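Local coordinates for Lactamase_B domain-containing protein (PDB 7EV5) that probably acts as a zinc-dependent hydrolase of the metallo-beta-lactamase fold, with dual activity and a structure resembling both B3 metallo-beta-lactamases and glyoxalase II, at residues L76-R81 against D107-N112; F121-F126 against Y138-E143; Q155-T160 against N204-G209. All coordinates share one frame; numbering follows the deposited sequence.

The three contacts follow one another along the chain, each closing before the next opens. Interaction 1 lies at the margin of the six-stranded sheet that runs from strand 2-7 to strand 108-110, and interaction 2 in the second six-stranded sheet, as the hairpin of strands 121-127 and 136-140. Their centres are about 17 Å apart, and they touch where Leu110 CD1 packs on Tyr138 OH at 3.4 Å, so the two sheets of the metallo-beta-lactamase fold meet there. Interaction 3, with its centre about 26 Å from that of interaction 1 and about 23 Å from that of interaction 2, touches neither; it ties the C-terminal loop to the chain between two zinc ligands, Asp150 and His191.

Interaction 1: L76-R81 against D107-N112; sequences LHTKER and DHLLTN
The imidazole of His77 lies against the backbone of Leu110 and Thr111: the carbonyl oxygen Leu110 O sits over the centre of one ring face, 3.5 Å above the plane, while Thr111 O approaches the edge at NE2. The bond from His77 NE2 to Thr111 O is weak, 3.1 Å long and bent to 131°. His77 ND1 accepts from Lys79 N at 3.0 Å in an almost straight bond, tilted slightly from the ring plane, so both ring nitrogens have a partner, though the one at NE2 holds only weakly. CG stands anti to the backbone N (chi1 -163°), beside the carbonyl carbon.

Leu110 O has a second role, accepting from Thr78 N at 2.8 Å within its carbonyl plane. The strands themselves run parallel: Leu76 N donates to His108 O, and Leu110 N returns to Leu76 O from 40° above that carbonyl's plane. Leu109 CA also brings its hydrogen to Leu76 O, at 3.2 Å. Beside these bonds the apolar branches meet. Leu109 CD2 packs on Arg81 CB at 3.9 Å, the side chains of Leu109 and Thr78 cross at about a right angle, CD1 near OG1, and the methyls Thr78 CG2 and Thr111 CG2 touch at 3.7 Å.

Leu76 and Leu109 point to one face of the sheet, His77 and Leu110 to the other. The pairing joins strands 74-77 and 108-110 of a beta-alpha-beta unit whose intervening helix is 92-96, and strand 108-110 is the outermost of this sheet. His77 stacks on His127 and touches Val136 of strand 136-140, where Leu110 meets Tyr138. Beyond the strand, Glu80 bonds to Ala55, Ser132 and Gly134, tying the turn to the loops that carry zinc ligands His54, His56 and His131.

Interaction 2: F121-F126 against Y138-E143; sequences FTFSVF and YYYQKE
Phe123 and Tyr140 meet at the end of a beta hairpin remote from its connecting turn, strands 121-127 and 136-140 of one sheet of the metallo-beta-lactamase fold. Their rings lie obliquely, with planes at 43°, and Phe123 CE1 comes to 3.8 Å from Tyr140 CD1. Tyr140 CG is anti to the backbone N (chi1 -174°), and farther out, its CE1 and the hydroxyl OH lie beside Phe121 CD1, so one tyrosine spans both phenylalanines. Leu17 of strand 12-18, in the other sheet, touches all three side chains, which makes this cluster part of the packing between the sheets.

Toward the other end of the pairing, Val125 and Tyr138 lie side by side and point the same way, with Val125 CG2 4.2 Å from Tyr138 CD1. The phenol of Tyr138 reaches past the hairpin and its OH bonds to Leu52 O. On the face where Ser124 and Tyr139 lie, Phe126 brings the edge of its ring to Tyr139 CB, the nearest atom there being CE2.

Ser124 and Tyr139 form the hydrogen-bonded antiparallel pair: each backbone N gives to the other residue's carbonyl O at 2.8 Å, although the bond from Tyr139 N is the straighter, at 173°. Beyond Tyr140 the second strand ends, the chains part and water takes over the bridging. One molecule donates to Thr122 O and accepts from Lys142 N; a second accepts from Gln141 N and donates both to Tyr139 O and, at 2.8 Å, to Thr122 O.

Interaction 3: Q155-T160 against N204-G209; sequences QSIGRT and NPFLTG
Phe206 turns the edge of its ring to Gln155 O, with CE2 3.4 Å away; Phe206 CD2 also comes to 3.6 Å from Ser156 CA, obliquely to the ring. CG is anti to the carbonyl carbon (chi1 -55°), which starts the ring toward this backbone. Ile157 crosses Phe206 obliquely, and its branches CG2 and CD1 both come to the phenylalanine CB. The same CG2 also meets Leu207 CD2 at 4.1 Å, so a single methyl bridges two consecutive residues of the opposing segment. Nearby, the side chain of Gln155 crosses the ring of Pro205 at about a right angle and packs on its CD.

Asn204 to Leu207 form a type I beta turn, closed by the backbone bond from Leu207 N to Asn204 O, and Asn204 adds an Asx turn by accepting from Phe206 N through OD1 at 2.9 Å. This turn follows helix 197-203, and it packs against the short, weakly bonded strand at about 156-157, which pairs with strand 152-153. The carboxamide of Asn204 works in two directions: while OD1 serves its own turn, ND2 donates across the contact to Ser156 O at 3.1 Å. The acceptor lies in the plane of the amide, but the donor stands 52° above the plane of the serine carbonyl, with an angle of 107° at its oxygen. Glu200 OE1, from helix 197-203, accepts from Asn204 ND2 as well as from Gln155 N, so this one carboxylate oxygen is shared by both segments.

Interaction 1: L76-R81 against D107-N112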
loop_
_atom_site.group_PDB
_atom_site.type_symbol
_atom_site.label_atom_id
_atom_site.label_comp_id
_atom_site.label_asym_id
_atom_site.label_seq_id
_atom_site.Cartn_x
_atom_site.Cartn_y
_atom_site.Cartn_z
ATOM N N LEU A 76 -5.186 -7.090 5.008
ATOM C CA LEU A 76 -4.872 -7.470 3.636
ATOM C C LEU A 76 -6.139 -8.001 2.979
ATOM O O LEU A 76 -6.972 -8.626 3.644
ATOM C CB LEU A 76 -3.789 -8.562 3.629
ATOM C CG LEU A 76 -3.396 -9.172 2.283
ATOM C CD1 LEU A 76 -2.739 -8.149 1.360
ATOM C CD2 LEU A 76 -2.439 -10.337 2.513
ATOM N N HIS A 77 -6.278 -7.769 1.677
ATOM C CA HIS A 77 -7.423 -8.304 0.950
ATOM C C HIS A 77 -7.365 -9.827 0.870
ATOM O O HIS A 77 -6.309 -10.420 0.621
ATOM C CB HIS A 77 -7.497 -7.719 -0.461
ATOM C CG HIS A 77 -8.836 -7.910 -1.100
ATOM N ND1 HIS A 77 -9.223 -9.099 -1.686
ATOM C CD2 HIS A 77 -9.905 -7.084 -1.182
ATOM C CE1 HIS A 77 -10.464 -8.981 -2.133
ATOM N NE2 HIS A 77 -10.902 -7.772 -1.830
ATOM N N THR A 78 -8.531 -10.455 1.065
ATOM C CA THR A 78 -8.622 -11.915 1.090
ATOM C C THR A 78 -8.097 -12.562 -0.189
ATOM O O THR A 78 -7.607 -13.700 -0.150
ATOM C CB THR A 78 -10.069 -12.339 1.381
ATOM O OG1 THR A 78 -10.088 -13.718 1.775
ATOM C CG2 THR A 78 -10.976 -12.145 0.168
ATOM N N LYS A 79 -8.165 -11.868 -1.328
ATOM C CA LYS A 79 -7.704 -12.497 -2.558
ATOM C C LYS A 79 -6.206 -12.772 -2.545
ATOM O O LYS A 79 -5.740 -13.609 -3.326
ATOM C CB LYS A 79 -8.098 -11.667 -3.773
ATOM C CG LYS A 79 -9.560 -11.816 -4.160
ATOM C CD LYS A 79 -9.981 -10.700 -5.107
ATOM C CE LYS A 79 -11.467 -10.759 -5.429
ATOM N NZ LYS A 79 -11.879 -12.139 -5.818
ATOM N N GLU A 80 -5.446 -12.102 -1.675
ATOM C CA GLU A 80 -4.010 -12.334 -1.553
ATOM C C GLU A 80 -3.619 -12.933 -0.205
ATOM O O GLU A 80 -2.446 -12.894 0.167
ATOM C CB GLU A 80 -3.231 -11.046 -1.844
ATOM C CG GLU A 80 -3.312 -10.657 -3.318
ATOM C CD GLU A 80 -2.695 -9.304 -3.617
ATOM O OE1 GLU A 80 -1.889 -8.812 -2.809
ATOM O OE2 GLU A 80 -3.023 -8.732 -4.670
ATOM N N ARG A 81 -4.577 -13.523 0.517
ATOM C CA ARG A 81 -4.299 -14.013 1.866
ATOM C C ARG A 81 -3.201 -15.069 1.899
ATOM O O ARG A 81 -2.460 -15.151 2.884
ATOM C CB ARG A 81 -5.586 -14.541 2.511
ATOM C CG ARG A 81 -6.175 -15.813 1.889
ATOM C CD ARG A 81 -7.418 -16.276 2.686
ATOM N NE ARG A 81 -8.159 -17.348 2.025
ATOM C CZ ARG A 81 -8.004 -18.644 2.272
ATOM N NH1 ARG A 81 -7.111 -19.059 3.165
ATOM N NH2 ARG A 81 -8.742 -19.524 1.606
ATOM N N ASP A 107 -4.180 -10.827 10.086
ATOM C CA ASP A 107 -5.215 -11.097 11.075
ATOM C C ASP A 107 -6.511 -10.348 10.817
ATOM O O ASP A 107 -7.482 -10.566 11.555
ATOM C CB ASP A 107 -4.720 -10.974 12.526
ATOM C CG ASP A 107 -4.038 -9.663 12.802
ATOM O OD1 ASP A 107 -3.334 -9.562 13.829
ATOM O OD2 ASP A 107 -4.225 -8.736 12.006
ATOM N N HIS A 108 -6.585 -9.565 9.748
ATOM C CA HIS A 108 -7.816 -8.936 9.297
ATOM C C HIS A 108 -7.829 -9.048 7.781
ATOM O O HIS A 108 -6.865 -8.630 7.132
ATOM C CB HIS A 108 -7.845 -7.454 9.693
ATOM C CG HIS A 108 -8.155 -7.214 11.139
ATOM N ND1 HIS A 108 -7.214 -7.316 12.141
ATOM C CD2 HIS A 108 -9.312 -6.853 11.743
ATOM C CE1 HIS A 108 -7.784 -7.036 13.303
ATOM N NE2 HIS A 108 -9.051 -6.745 13.086
ATOM N N LEU A 109 -8.896 -9.606 7.215
ATOM C CA LEU A 109 -8.996 -9.830 5.776
ATOM C C LEU A 109 -10.103 -8.962 5.191
ATOM O O LEU A 109 -11.267 -9.062 5.609
ATOM C CB LEU A 109 -9.248 -11.297 5.443
ATOM C CG LEU A 109 -8.154 -12.266 5.875
ATOM C CD1 LEU A 109 -8.579 -13.705 5.588
ATOM C CD2 LEU A 109 -6.853 -11.943 5.169
ATOM N N LEU A 110 -9.736 -8.134 4.212
ATOM C CA LEU A 110 -10.660 -7.247 3.524
ATOM C C LEU A 110 -11.356 -7.962 2.370
ATOM O O LEU A 110 -10.803 -8.876 1.747
ATOM C CB LEU A 110 -9.899 -6.033 2.977
ATOM C CG LEU A 110 -9.260 -5.148 4.049
ATOM C CD1 LEU A 110 -8.164 -4.281 3.441
ATOM C CD2 LEU A 110 -10.303 -4.307 4.755
ATOM N N THR A 111 -12.587 -7.530 2.087
ATOM C CA THR A 111 -13.345 -8.024 0.941
ATOM C C THR A 111 -13.963 -6.862 0.180
ATOM O O THR A 111 -13.334 -6.298 -0.723
ATOM C CB THR A 111 -14.439 -9.006 1.378
ATOM O OG1 THR A 111 -15.182 -8.462 2.477
ATOM C CG2 THR A 111 -13.827 -10.318 1.777
ATOM N N ASN A 112 -15.177 -6.472 0.566
ATOM C CA ASN A 112 -15.925 -5.443 -0.142
ATOM C C ASN A 112 -16.291 -4.262 0.743
ATOM O O ASN A 112 -17.127 -3.447 0.341
ATOM C CB ASN A 112 -17.197 -6.034 -0.759
ATOM C CG ASN A 112 -18.127 -6.606 0.282
ATOM O OD1 ASN A 112 -17.700 -7.347 1.163
ATOM N ND2 ASN A 112 -19.407 -6.260 0.193
#

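Interaction 2: F121-F126 against Y138-E143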
loop_
_atom_site.group_PDB
_atom_site.type_symbol
_atom_site.label_atom_id
_atom_site.label_comp_id
_atom_site.label_asym_id
_atom_site.label_seq_id
_atom_site.Cartn_x
_atom_site.Cartn_y
_atom_site.Cartn_z
ATOM N N PHE A 121 -8.735 7.221 12.814
ATOM C CA PHE A 121 -8.495 7.385 11.384
ATOM C C PHE A 121 -9.579 6.641 10.618
ATOM O O PHE A 121 -9.720 5.423 10.771
ATOM C CB PHE A 121 -7.145 6.791 10.982
ATOM C CG PHE A 121 -5.964 7.363 11.714
ATOM C CD1 PHE A 121 -5.287 8.469 11.219
ATOM C CD2 PHE A 121 -5.511 6.775 12.876
ATOM C CE1 PHE A 121 -4.182 8.976 11.882
ATOM C CE2 PHE A 121 -4.405 7.286 13.553
ATOM C CZ PHE A 121 -3.741 8.390 13.048
ATOM N N THR A 122 -10.322 7.350 9.778
ATOM C CA THR A 122 -11.293 6.690 8.918
ATOM C C THR A 122 -10.841 6.757 7.469
ATOM O O THR A 122 -10.347 7.790 7.002
ATOM C CB THR A 122 -12.704 7.259 9.088
ATOM O OG1 THR A 122 -13.103 7.099 10.452
ATOM C CG2 THR A 122 -13.700 6.505 8.203
ATOM N N PHE A 123 -11.000 5.633 6.776
ATOM C CA PHE A 123 -10.614 5.501 5.384
ATOM C C PHE A 123 -11.798 5.013 4.575
ATOM O O PHE A 123 -12.616 4.226 5.064
ATOM C CB PHE A 123 -9.514 4.444 5.236
ATOM C CG PHE A 123 -8.297 4.723 6.058
ATOM C CD1 PHE A 123 -7.323 5.600 5.603
ATOM C CD2 PHE A 123 -8.120 4.104 7.277
ATOM C CE1 PHE A 123 -6.191 5.858 6.370
ATOM C CE2 PHE A 123 -6.997 4.350 8.044
ATOM C CZ PHE A 123 -6.030 5.223 7.591
ATOM N N SER A 124 -11.896 5.508 3.352
ATOM C CA SER A 124 -12.692 4.859 2.327
ATOM C C SER A 124 -11.805 3.837 1.631
ATOM O O SER A 124 -10.635 4.103 1.341
ATOM C CB SER A 124 -13.194 5.882 1.309
ATOM O OG SER A 124 -14.241 6.667 1.845
ATOM N N VAL A 125 -12.350 2.655 1.385
ATOM C CA VAL A 125 -11.583 1.556 0.811
ATOM C C VAL A 125 -12.115 1.247 -0.577
ATOM O O VAL A 125 -13.317 1.011 -0.757
ATOM C CB VAL A 125 -11.642 0.310 1.705
ATOM C CG1 VAL A 125 -10.906 -0.836 1.056
ATOM C CG2 VAL A 125 -11.084 0.627 3.090
ATOM N N PHE A 126 -11.222 1.232 -1.555
ATOM C CA PHE A 126 -11.568 0.847 -2.912
ATOM C C PHE A 126 -10.795 -0.405 -3.282
ATOM O O PHE A 126 -9.594 -0.501 -3.022
ATOM C CB PHE A 126 -11.206 1.959 -3.887
ATOM C CG PHE A 126 -11.942 3.247 -3.641
ATOM C CD1 PHE A 126 -13.149 3.500 -4.267
ATOM C CD2 PHE A 126 -11.431 4.195 -2.780
ATOM C CE1 PHE A 126 -13.822 4.694 -4.047
ATOM C CE2 PHE A 126 -12.100 5.392 -2.549
ATOM C CZ PHE A 126 -13.300 5.633 -3.185
ATOM N N TYR A 138 -6.551 2.975 -0.063
ATOM C CA TYR A 138 -7.114 3.524 1.166
ATOM C C TYR A 138 -7.153 5.043 1.038
ATOM O O TYR A 138 -6.103 5.693 0.986
ATOM C CB TYR A 138 -6.248 3.141 2.360
ATOM C CG TYR A 138 -6.013 1.649 2.561
ATOM C CD1 TYR A 138 -6.905 0.886 3.299
ATOM C CD2 TYR A 138 -4.890 1.016 2.032
ATOM C CE1 TYR A 138 -6.697 -0.459 3.514
ATOM C CE2 TYR A 138 -4.660 -0.335 2.254
ATOM C CZ TYR A 138 -5.577 -1.064 2.994
ATOM O OH TYR A 138 -5.379 -2.401 3.224
ATOM N N TYR A 139 -8.353 5.610 0.988
ATOM C CA TYR A 139 -8.530 7.051 0.845
ATOM C C TYR A 139 -8.775 7.667 2.217
ATOM O O TYR A 139 -9.727 7.299 2.912
ATOM C CB TYR A 139 -9.703 7.336 -0.091
ATOM C CG TYR A 139 -10.082 8.792 -0.229
ATOM C CD1 TYR A 139 -9.149 9.743 -0.603
ATOM C CD2 TYR A 139 -11.392 9.204 -0.030
ATOM C CE1 TYR A 139 -9.501 11.085 -0.742
ATOM C CE2 TYR A 139 -11.753 10.530 -0.170
ATOM C CZ TYR A 139 -10.804 11.465 -0.528
ATOM O OH TYR A 139 -11.171 12.785 -0.669
ATOM N N TYR A 140 -7.902 8.596 2.607
ATOM C CA TYR A 140 -8.004 9.322 3.872
ATOM C C TYR A 140 -8.501 10.727 3.552
ATOM O O TYR A 140 -7.721 11.595 3.150
ATOM C CB TYR A 140 -6.622 9.374 4.510
ATOM C CG TYR A 140 -6.558 9.975 5.889
ATOM C CD1 TYR A 140 -7.313 9.457 6.935
ATOM C CD2 TYR A 140 -5.715 11.059 6.154
ATOM C CE1 TYR A 140 -7.227 9.996 8.212
ATOM C CE2 TYR A 140 -5.632 11.608 7.429
ATOM C CZ TYR A 140 -6.392 11.067 8.447
ATOM O OH TYR A 140 -6.321 11.594 9.720
ATOM N N GLN A 141 -9.803 10.960 3.741
ATOM C CA GLN A 141 -10.383 12.230 3.311
ATOM C C GLN A 141 -9.850 13.405 4.129
ATOM O O GLN A 141 -9.630 14.495 3.581
ATOM C CB GLN A 141 -11.915 12.157 3.359
ATOM C CG GLN A 141 -12.595 13.419 2.850
ATOM C CD GLN A 141 -13.971 13.160 2.275
ATOM O OE1 GLN A 141 -14.515 12.062 2.401
ATOM N NE2 GLN A 141 -14.547 14.177 1.639
ATOM N N LYS A 142 -9.585 13.190 5.425
ATOM C CA LYS A 142 -9.251 14.299 6.324
ATOM C C LYS A 142 -8.051 15.102 5.828
ATOM O O LYS A 142 -8.052 16.336 5.894
ATOM C CB LYS A 142 -9.013 13.782 7.742
ATOM C CG LYS A 142 -8.711 14.867 8.770
ATOM C CD LYS A 142 -8.439 14.255 10.137
ATOM C CE LYS A 142 -8.644 15.261 11.262
ATOM N NZ LYS A 142 -7.649 16.363 11.224
ATOM N N GLU A 143 -7.012 14.428 5.343
ATOM C CA GLU A 143 -5.856 15.111 4.781
ATOM C C GLU A 143 -5.734 14.913 3.280
ATOM O O GLU A 143 -4.684 15.217 2.710
ATOM C CB GLU A 143 -4.560 14.721 5.499
ATOM C CG GLU A 143 -4.546 15.029 6.999
ATOM C CD GLU A 143 -4.585 16.517 7.315
ATOM O OE1 GLU A 143 -4.160 17.322 6.465
ATOM O OE2 GLU A 143 -5.037 16.877 8.423
HETATM O O HOH W 1 -10.683 10.902 7.024
HETATM O O HOH W 2 -11.581 9.023 4.835
#

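Interaction 3: Q155-T160 against N204-G209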
loop_
_atom_site.group_PDB
_atom_site.type_symbol
_atom_site.label_atom_id
_atom_site.label_comp_id
_atom_site.label_asym_id
_atom_site.label_seq_id
_atom_site.Cartn_x
_atom_site.Cartn_y
_atom_site.Cartn_z
ATOM N N GLN A 155 3.562 9.760 -13.527
ATOM C CA GLN A 155 3.970 9.560 -14.921
ATOM C C GLN A 155 3.919 8.117 -15.420
ATOM O O GLN A 155 4.347 7.857 -16.552
ATOM C CB GLN A 155 5.343 10.173 -15.241
ATOM C CG GLN A 155 5.358 11.688 -15.281
ATOM C CD GLN A 155 4.549 12.228 -16.440
ATOM O OE1 GLN A 155 3.531 12.891 -16.246
ATOM N NE2 GLN A 155 4.994 11.939 -17.656
ATOM N N SER A 156 3.407 7.169 -14.641
ATOM C CA SER A 156 3.266 5.806 -15.142
ATOM C C SER A 156 2.155 5.119 -14.363
ATOM O O SER A 156 1.528 5.714 -13.484
ATOM C CB SER A 156 4.576 5.007 -15.086
ATOM O OG SER A 156 4.999 4.754 -13.756
ATOM N N ILE A 157 1.904 3.858 -14.713
ATOM C CA ILE A 157 0.899 3.043 -14.046
ATOM C C ILE A 157 1.520 1.701 -13.677
ATOM O O ILE A 157 2.611 1.345 -14.126
ATOM C CB ILE A 157 -0.390 2.865 -14.880
ATOM C CG1 ILE A 157 -0.106 2.106 -16.179
ATOM C CG2 ILE A 157 -1.025 4.215 -15.176
ATOM C CD1 ILE A 157 -1.365 1.846 -16.995
ATOM N N GLY A 158 0.813 0.953 -12.834
ATOM C CA GLY A 158 1.349 -0.309 -12.362
ATOM C C GLY A 158 1.603 -1.303 -13.479
ATOM O O GLY A 158 0.862 -1.387 -14.465
ATOM N N ARG A 159 2.664 -2.089 -13.312
ATOM C CA ARG A 159 2.903 -3.182 -14.241
ATOM C C ARG A 159 1.794 -4.220 -14.101
ATOM O O ARG A 159 1.258 -4.450 -13.012
ATOM C CB ARG A 159 4.280 -3.817 -14.010
ATOM C CG ARG A 159 4.461 -4.488 -12.659
ATOM C CD ARG A 159 5.937 -4.761 -12.373
ATOM N NE ARG A 159 6.479 -5.776 -13.265
ATOM C CZ ARG A 159 7.709 -6.275 -13.181
ATOM N NH1 ARG A 159 8.551 -5.855 -12.238
ATOM N NH2 ARG A 159 8.089 -7.203 -14.044
ATOM N N THR A 160 1.428 -4.837 -15.222
ATOM C CA THR A 160 0.338 -5.801 -15.271
ATOM C C THR A 160 0.805 -7.170 -15.752
ATOM O O THR A 160 -0.018 -7.993 -16.168
ATOM C CB THR A 160 -0.813 -5.270 -16.124
ATOM O OG1 THR A 160 -0.321 -4.911 -17.422
ATOM C CG2 THR A 160 -1.396 -4.057 -15.473
ATOM N N ASN A 204 -0.265 12.298 -17.150
ATOM C CA ASN A 204 0.208 10.918 -17.216
ATOM C C ASN A 204 0.003 10.390 -18.630
ATOM O O ASN A 204 -1.143 10.318 -19.091
ATOM C CB ASN A 204 -0.554 10.051 -16.212
ATOM C CG ASN A 204 0.054 8.667 -16.044
ATOM O OD1 ASN A 204 0.258 7.940 -17.014
ATOM N ND2 ASN A 204 0.325 8.284 -14.791
ATOM N N PRO A 205 1.065 10.000 -19.341
ATOM C CA PRO A 205 0.902 9.601 -20.750
ATOM C C PRO A 205 0.120 8.316 -20.946
ATOM O O PRO A 205 -0.359 8.071 -22.061
ATOM C CB PRO A 205 2.348 9.464 -21.249
ATOM C CG PRO A 205 3.148 9.208 -20.018
ATOM C CD PRO A 205 2.471 9.957 -18.907
ATOM N N PHE A 206 -0.028 7.490 -19.915
ATOM C CA PHE A 206 -0.801 6.260 -20.010
ATOM C C PHE A 206 -2.286 6.474 -19.748
ATOM O O PHE A 206 -3.054 5.504 -19.789
ATOM C CB PHE A 206 -0.246 5.208 -19.044
ATOM C CG PHE A 206 1.215 4.926 -19.229
ATOM C CD1 PHE A 206 1.635 3.859 -20.006
ATOM C CD2 PHE A 206 2.170 5.721 -18.619
ATOM C CE1 PHE A 206 2.980 3.593 -20.179
ATOM C CE2 PHE A 206 3.521 5.462 -18.792
ATOM C CZ PHE A 206 3.924 4.395 -19.571
ATOM N N LEU A 207 -2.714 7.711 -19.494
ATOM C CA LEU A 207 -4.096 7.998 -19.132
ATOM C C LEU A 207 -4.878 8.751 -20.201
ATOM O O LEU A 207 -6.068 9.017 -19.998
ATOM C CB LEU A 207 -4.167 8.743 -17.792
ATOM C CG LEU A 207 -3.672 7.952 -16.577
ATOM C CD1 LEU A 207 -4.184 8.571 -15.293
ATOM C CD2 LEU A 207 -4.074 6.483 -16.680
ATOM N N THR A 208 -4.257 9.110 -21.321
ATOM C CA THR A 208 -5.024 9.619 -22.453
ATOM C C THR A 208 -5.748 8.452 -23.112
ATOM O O THR A 208 -5.108 7.517 -23.606
ATOM C CB THR A 208 -4.102 10.309 -23.458
ATOM O OG1 THR A 208 -3.026 10.957 -22.768
ATOM C CG2 THR A 208 -4.875 11.345 -24.269
ATOM N N GLY A 209 -7.077 8.493 -23.111
ATOM C CA GLY A 209 -7.860 7.366 -23.589
ATOM C C GLY A 209 -8.613 7.550 -24.896
ATOM O O GLY A 209 -9.444 8.443 -25.054
#